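Local coordinates for UPF0342 protein yheA (Bacillus subtilis, PDB 2OEE), which is of unknown function but belongs to the UPF0342 family of all-helical YlbF/YmcA-like proteins, and here pairs with a second copy of itself, at the interface of chains A and B. Numbering follows the deposited sequence. Chains: chain A/B, UPF0342 protein yheA.

The three contacts form one strip across a two-fold symmetric pairing of chains, so each recurs with the chains exchanged. Measured between C-alpha centres, contacts 1 and 2 lie about 8 Å apart and share A:Phe22 and B:Pro107; contacts 2 and 3, about 9 Å apart, share A:Leu16 and B:Ile104; contacts 1 and 3 are about 14 Å apart. Helix 106-111 of chain B runs from contact 2 into contact 1, against helices 5-17 and 20-34 of chain A. Contact 3 adds helix 81-104 of both chains and helix 5-17 of chain B. The mutual packing of helix 106-111 suggests an intimate dimer.

Contact 1: the interface of chains A and B. Residues chain A 22, 25-26, 29; chain B 107, 111.
The main-chain carbonyl oxygen of B:Leu111 is joined to chain A through a water, which lies 2.9 Å from B:Leu111 O and 3.2 Å from the phenol oxygen A:Tyr29 OH. The ring itself also meets this carbonyl: A:Tyr29 CE2 is 3.3 Å from B:Leu111 O. Tyrosine suits the place because it offers an apolar face to a leucine and a hydroxyl to the water at the same time. B:Leu111 CG lies over one face, toward the ring's margin, and its methyl CD1 comes 3.6 Å from A:Tyr29 CD2. The two side chains run antiparallel, one past the other. With CG trans to the backbone N (chi1 -176°), the A:Tyr29 ring projects from helix 20-34 toward B:Leu111. An alanine here would be likely to strip B:Leu111 of its flat apolar cover and leave the bridging water without its phenol partner.

B:Leu111, at the end of helix 106-111, is branched and inserts its two methyls between neighbouring groups of chain A. CD1 also packs 3.8 Å from CG of A:Lys26, whose long aliphatic stem serves as an apolar wall. The other methyl, CD2, reaches A:Leu25. One helical turn back, the flat ring of A:Phe22 and the compact pyrrolidine of B:Pro107 pack as apolar surfaces. A:Phe22 CE1 is 3.9 Å from B:Pro107 CB and 3.5 Å from B:Pro107 O.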
loop_
_atom_site.group_PDB
_atom_site.type_symbol
_atom_site.label_atom_id
_atom_site.label_comp_id
_atom_site.label_asym_id
_atom_site.label_seq_id
_atom_site.Cartn_x
_atom_site.Cartn_y
_atom_site.Cartn_z
ATOM N N PHE A 22 -11.480 12.630 4.196
ATOM C CA PHE A 22 -10.311 13.485 4.167
ATOM C C PHE A 22 -10.610 14.809 4.882
ATOM O O PHE A 22 -9.773 15.306 5.643
ATOM C CB PHE A 22 -9.801 13.765 2.731
ATOM C CG PHE A 22 -8.614 14.673 2.719
ATOM C CD1 PHE A 22 -7.359 14.187 3.045
ATOM C CD2 PHE A 22 -8.764 16.036 2.478
ATOM C CE1 PHE A 22 -6.249 15.038 3.100
ATOM C CE2 PHE A 22 -7.663 16.896 2.536
ATOM C CZ PHE A 22 -6.399 16.385 2.851
ATOM N N LEU A 25 -10.505 14.285 8.610
ATOM C CA LEU A 25 -9.127 14.121 9.086
ATOM C C LEU A 25 -8.419 15.467 9.133
ATOM O O LEU A 25 -7.747 15.789 10.135
ATOM C CB LEU A 25 -8.336 13.144 8.194
ATOM C CG LEU A 25 -6.852 12.882 8.473
ATOM C CD1 LEU A 25 -6.558 12.297 9.895
ATOM C CD2 LEU A 25 -6.233 11.984 7.377
ATOM N N LYS A 26 -8.557 16.230 8.053
ATOM C CA LYS A 26 -7.981 17.576 7.961
ATOM C C LYS A 26 -8.528 18.486 9.061
ATOM O O LYS A 26 -7.773 19.230 9.686
ATOM C CB LYS A 26 -8.255 18.217 6.589
ATOM C CG LYS A 26 -7.680 19.634 6.479
ATOM C CD LYS A 26 -7.827 20.245 5.067
ATOM C CE LYS A 26 -7.054 21.582 4.952
ATOM N NZ LYS A 26 -7.513 22.572 5.991
ATOM N N TYR A 29 -6.960 17.438 12.344
ATOM C CA TYR A 29 -5.568 17.801 12.314
ATOM C C TYR A 29 -5.396 19.299 12.616
ATOM O O TYR A 29 -4.537 19.675 13.406
ATOM C CB TYR A 29 -4.960 17.428 10.954
ATOM C CG TYR A 29 -3.493 17.688 10.860
ATOM C CD1 TYR A 29 -2.576 16.749 11.303
ATOM C CD2 TYR A 29 -3.010 18.892 10.334
ATOM C CE1 TYR A 29 -1.211 16.987 11.214
ATOM C CE2 TYR A 29 -1.639 19.142 10.249
ATOM C CZ TYR A 29 -0.758 18.180 10.697
ATOM O OH TYR A 29 0.593 18.391 10.631
ATOM N N PRO B 107 -2.503 13.881 -1.004
ATOM C CA PRO B 107 -3.239 14.782 -0.092
ATOM C C PRO B 107 -2.889 14.605 1.395
ATOM O O PRO B 107 -2.891 15.590 2.140
ATOM C CB PRO B 107 -4.713 14.496 -0.394
ATOM C CG PRO B 107 -4.735 13.245 -1.222
ATOM C CD PRO B 107 -3.415 13.154 -1.907
ATOM N N LEU B 111 -1.033 17.386 3.949
ATOM C CA LEU B 111 -1.599 17.693 5.260
ATOM C C LEU B 111 -0.552 17.705 6.377
ATOM O O LEU B 111 -0.547 18.618 7.191
ATOM C CB LEU B 111 -2.738 16.725 5.595
ATOM C CG LEU B 111 -3.507 16.910 6.904
ATOM C CD1 LEU B 111 -4.149 18.303 6.973
ATOM C CD2 LEU B 111 -4.574 15.813 7.028
HETATM O O HOH W 1 1.350 20.515 8.339
#

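Contact 2: the interface of chains A and B. Residues chain A 13, 16-17, 22; chain B 104, 106-107, 110.
Helix 5-17 of this YlbF/YmcA-family protein meets the short C-terminal helix 106-111 of the partner chain, and the arginine A:Arg17 links the two. Its guanidinium grips B:Glu110 end-on with two nitrogens. NH1 donates to OE1 of the carboxylate at 2.8 Å, on the syn side and nearly straight (168° at H), while NH2 reaches OE2 at 2.7 Å from above the carboxylate plane. The two flat groups are turned 35° apart, so this is a twisted rather than a coplanar salt bridge.

A:Glu13, one turn earlier on the same helix, lies at another edge of the guanidinium. Its OE2 accepts from A:Arg17 NH2 at 2.9 Å on the anti side. The bond from NE to OE2 is longer and more bent (3.2 Å, 141° at H) and comes from above the carboxylate plane. A:Glu13, second-shell to B:Glu110, probably limits turning of the guanidinium, and the arginine probably eases repulsion between the two glutamates.

B:Pro107 CB lies over the centre of one guanidinium face, 3.9 Å above its plane. The compact proline ring also packs against the arginine stem, with B:Pro107 CG 3.7 Å from A:Arg17 CG. That stem extends from CG to NE and crosses the proline at about a right angle. Nearby, A:Leu16 CD2 lies 4.1 Å from B:Pro107 CG.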
loop_
_atom_site.group_PDB
_atom_site.type_symbol
_atom_site.label_atom_id
_atom_site.label_comp_id
_atom_site.label_asym_id
_atom_site.label_seq_id
_atom_site.Cartn_x
_atom_site.Cartn_y
_atom_site.Cartn_z
ATOM N N GLU A 13 -7.036 9.644 -6.538
ATOM C CA GLU A 13 -6.512 10.758 -5.729
ATOM C C GLU A 13 -7.579 11.865 -5.547
ATOM O O GLU A 13 -7.810 12.359 -4.418
ATOM C CB GLU A 13 -5.233 11.339 -6.377
ATOM C CG GLU A 13 -4.627 12.503 -5.614
ATOM C CD GLU A 13 -3.562 13.246 -6.388
ATOM O OE1 GLU A 13 -3.357 12.932 -7.579
ATOM O OE2 GLU A 13 -2.922 14.163 -5.794
ATOM N N LEU A 16 -10.312 10.756 -3.168
ATOM C CA LEU A 16 -9.824 10.910 -1.791
ATOM C C LEU A 16 -9.796 12.375 -1.350
ATOM O O LEU A 16 -10.307 12.721 -0.260
ATOM C CB LEU A 16 -8.449 10.285 -1.616
ATOM C CG LEU A 16 -7.938 10.300 -0.168
ATOM C CD1 LEU A 16 -8.893 9.514 0.776
ATOM C CD2 LEU A 16 -6.520 9.735 -0.106
ATOM N N ARG A 17 -9.228 13.232 -2.186
ATOM C CA ARG A 17 -9.206 14.691 -1.897
ATOM C C ARG A 17 -10.581 15.272 -1.587
ATOM O O ARG A 17 -10.708 16.146 -0.734
ATOM C CB ARG A 17 -8.593 15.487 -3.048
ATOM C CG ARG A 17 -7.091 15.423 -3.095
ATOM C CD ARG A 17 -6.537 16.253 -4.261
ATOM N NE ARG A 17 -5.116 16.009 -4.403
ATOM C CZ ARG A 17 -4.178 16.618 -3.688
ATOM N NH1 ARG A 17 -4.510 17.546 -2.784
ATOM N NH2 ARG A 17 -2.911 16.304 -3.874
ATOM N N PHE A 22 -11.480 12.630 4.196
ATOM C CA PHE A 22 -10.311 13.485 4.167
ATOM C C PHE A 22 -10.610 14.809 4.882
ATOM O O PHE A 22 -9.773 15.306 5.643
ATOM C CB PHE A 22 -9.801 13.765 2.731
ATOM C CG PHE A 22 -8.614 14.673 2.719
ATOM C CD1 PHE A 22 -7.359 14.187 3.045
ATOM C CD2 PHE A 22 -8.764 16.036 2.478
ATOM C CE1 PHE A 22 -6.249 15.038 3.100
ATOM C CE2 PHE A 22 -7.663 16.896 2.536
ATOM C CZ PHE A 22 -6.399 16.385 2.851
ATOM N N ILE B 104 -2.047 8.481 -4.731
ATOM C CA ILE B 104 -3.322 8.675 -4.029
ATOM C C ILE B 104 -3.144 9.247 -2.627
ATOM O O ILE B 104 -4.055 9.901 -2.098
ATOM C CB ILE B 104 -4.146 7.371 -3.963
ATOM C CG1 ILE B 104 -3.462 6.360 -3.036
ATOM C CG2 ILE B 104 -4.392 6.837 -5.371
ATOM C CD1 ILE B 104 -4.336 5.179 -2.603
ATOM N N LYS B 106 -0.885 11.529 -1.772
ATOM C CA LYS B 106 -0.389 12.913 -1.854
ATOM C C LYS B 106 -1.157 13.907 -0.958
ATOM O O LYS B 106 -0.527 14.727 -0.286
ATOM C CB LYS B 106 -0.476 13.420 -3.283
ATOM C CG LYS B 106 0.678 14.273 -3.708
ATOM C CD LYS B 106 1.474 13.494 -4.763
ATOM C CE LYS B 106 2.545 12.598 -4.177
ATOM N NZ LYS B 106 3.893 13.226 -4.227
ATOM N N PRO B 107 -2.503 13.881 -1.004
ATOM C CA PRO B 107 -3.239 14.782 -0.092
ATOM C C PRO B 107 -2.889 14.605 1.395
ATOM O O PRO B 107 -2.891 15.590 2.140
ATOM C CB PRO B 107 -4.713 14.496 -0.394
ATOM C CG PRO B 107 -4.735 13.245 -1.222
ATOM C CD PRO B 107 -3.415 13.154 -1.907
ATOM N N GLU B 110 0.575 16.300 1.907
ATOM C CA GLU B 110 0.343 17.747 1.968
ATOM C C GLU B 110 -0.122 18.166 3.376
ATOM O O GLU B 110 0.353 19.154 3.934
ATOM C CB GLU B 110 -0.688 18.179 0.917
ATOM C CG GLU B 110 -0.179 18.106 -0.517
ATOM C CD GLU B 110 -1.285 18.150 -1.548
ATOM O OE1 GLU B 110 -2.458 18.457 -1.188
ATOM O OE2 GLU B 110 -0.984 17.877 -2.741
#

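Contact 3: the interface of chains A and B. Residues chain A 12, 16, 96-97, 100; chain B 5, 9, 104.
The phenyl ring of B:Phe5 is modelled as the apolar centre, between leucines of helices 5-17 and 81-104 of chain A. Its overlap with A:Leu100 is far too close to be real, so the placement of these two side chains is doubtful in detail. As modelled, A:Leu12 CD1 sits over one face in a CH-pi contact, 3.6 Å from the ring centroid. The opposite face is met by A:Leu96, whose CD2 lies over the ring centre, 4.3 Å above the plane. A flat ring would suit a slot between branched leucines, which can cover both of its faces. A:Leu16 runs beside the ring and points the same way, with its CB modelled 3.7 Å from B:Phe5 CE1.

Polar atoms beside this ring are main-chain ones: A:Leu16 N lies in the ring plane at its edge, with no bond implied.

Farther out, A:Leu12 CD2 packs 3.7 Å from B:Ile104 CG2. B:Ile104 has CG1 between its backbone N and carbonyl carbon (chi1 69°), and the beta-branch sends one arm to A:Leu12 of helix 5-17 and the other to A:Ile97 of helix 81-104. There the two isoleucines meet tip to tip, with 3.8 Å between A:Ile97 CD1 and B:Ile104 CD1.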
loop_
_atom_site.group_PDB
_atom_site.type_symbol
_atom_site.label_atom_id
_atom_site.label_comp_id
_atom_site.label_asym_id
_atom_site.label_seq_id
_atom_site.Cartn_x
_atom_site.Cartn_y
_atom_site.Cartn_z
ATOM N N LEU A 12 -8.596 8.522 -8.590
ATOM C CA LEU A 12 -8.733 8.025 -7.218
ATOM C C LEU A 12 -8.173 9.021 -6.215
ATOM O O LEU A 12 -8.778 9.240 -5.167
ATOM C CB LEU A 12 -8.088 6.636 -7.069
ATOM C CG LEU A 12 -8.246 5.942 -5.703
ATOM C CD1 LEU A 12 -9.722 5.683 -5.347
ATOM C CD2 LEU A 12 -7.403 4.628 -5.694
ATOM N N LEU A 16 -10.312 10.756 -3.168
ATOM C CA LEU A 16 -9.824 10.910 -1.791
ATOM C C LEU A 16 -9.796 12.375 -1.350
ATOM O O LEU A 16 -10.307 12.721 -0.260
ATOM C CB LEU A 16 -8.449 10.285 -1.616
ATOM C CG LEU A 16 -7.938 10.300 -0.168
ATOM C CD1 LEU A 16 -8.893 9.514 0.776
ATOM C CD2 LEU A 16 -6.520 9.735 -0.106
ATOM N N LEU A 96 -8.519 2.490 5.216
ATOM C CA LEU A 96 -9.091 2.784 3.888
ATOM C C LEU A 96 -8.073 2.507 2.770
ATOM O O LEU A 96 -8.393 1.848 1.769
ATOM C CB LEU A 96 -9.609 4.227 3.790
ATOM C CG LEU A 96 -10.111 4.755 2.428
ATOM C CD1 LEU A 96 -11.305 3.988 1.959
ATOM C CD2 LEU A 96 -10.483 6.236 2.508
ATOM N N ILE A 97 -6.845 2.990 2.948
ATOM C CA ILE A 97 -5.789 2.745 1.973
ATOM C C ILE A 97 -5.535 1.228 1.851
ATOM O O ILE A 97 -5.352 0.699 0.748
ATOM C CB ILE A 97 -4.485 3.515 2.317
ATOM C CG1 ILE A 97 -4.737 5.029 2.291
ATOM C CG2 ILE A 97 -3.346 3.142 1.342
ATOM C CD1 ILE A 97 -5.393 5.564 1.016
ATOM N N LEU A 100 -8.288 -0.211 -0.279
ATOM C CA LEU A 100 -8.072 0.077 -1.688
ATOM C C LEU A 100 -7.046 -0.851 -2.269
ATOM O O LEU A 100 -7.258 -1.379 -3.367
ATOM C CB LEU A 100 -7.664 1.529 -1.885
ATOM C CG LEU A 100 -8.768 2.367 -1.267
ATOM C CD1 LEU A 100 -8.331 3.783 -1.419
ATOM C CD2 LEU A 100 -10.190 2.093 -1.892
ATOM N N PHE B 5 -14.780 6.865 -3.789
ATOM C CA PHE B 5 -13.480 6.267 -3.696
ATOM C C PHE B 5 -13.470 4.760 -4.076
ATOM O O PHE B 5 -12.541 4.275 -4.748
ATOM C CB PHE B 5 -13.043 6.462 -2.261
ATOM C CG PHE B 5 -11.674 6.101 -2.033
ATOM C CD1 PHE B 5 -10.675 7.038 -2.220
ATOM C CD2 PHE B 5 -11.361 4.822 -1.647
ATOM C CE1 PHE B 5 -9.365 6.726 -2.019
ATOM C CE2 PHE B 5 -10.046 4.481 -1.432
ATOM C CZ PHE B 5 -9.030 5.450 -1.624
ATOM N N ALA B 9 -11.732 2.818 -7.196
ATOM C CA ALA B 9 -10.850 1.689 -6.872
ATOM C C ALA B 9 -11.181 0.464 -7.744
ATOM O O ALA B 9 -10.269 -0.228 -8.198
ATOM C CB ALA B 9 -10.938 1.329 -5.411
ATOM N N ILE B 104 -2.047 8.481 -4.731
ATOM C CA ILE B 104 -3.322 8.675 -4.029
ATOM C C ILE B 104 -3.144 9.247 -2.627
ATOM O O ILE B 104 -4.055 9.901 -2.098
ATOM C CB ILE B 104 -4.146 7.371 -3.963
ATOM C CG1 ILE B 104 -3.462 6.360 -3.036
ATOM C CG2 ILE B 104 -4.392 6.837 -5.371
ATOM C CD1 ILE B 104 -4.336 5.179 -2.603
#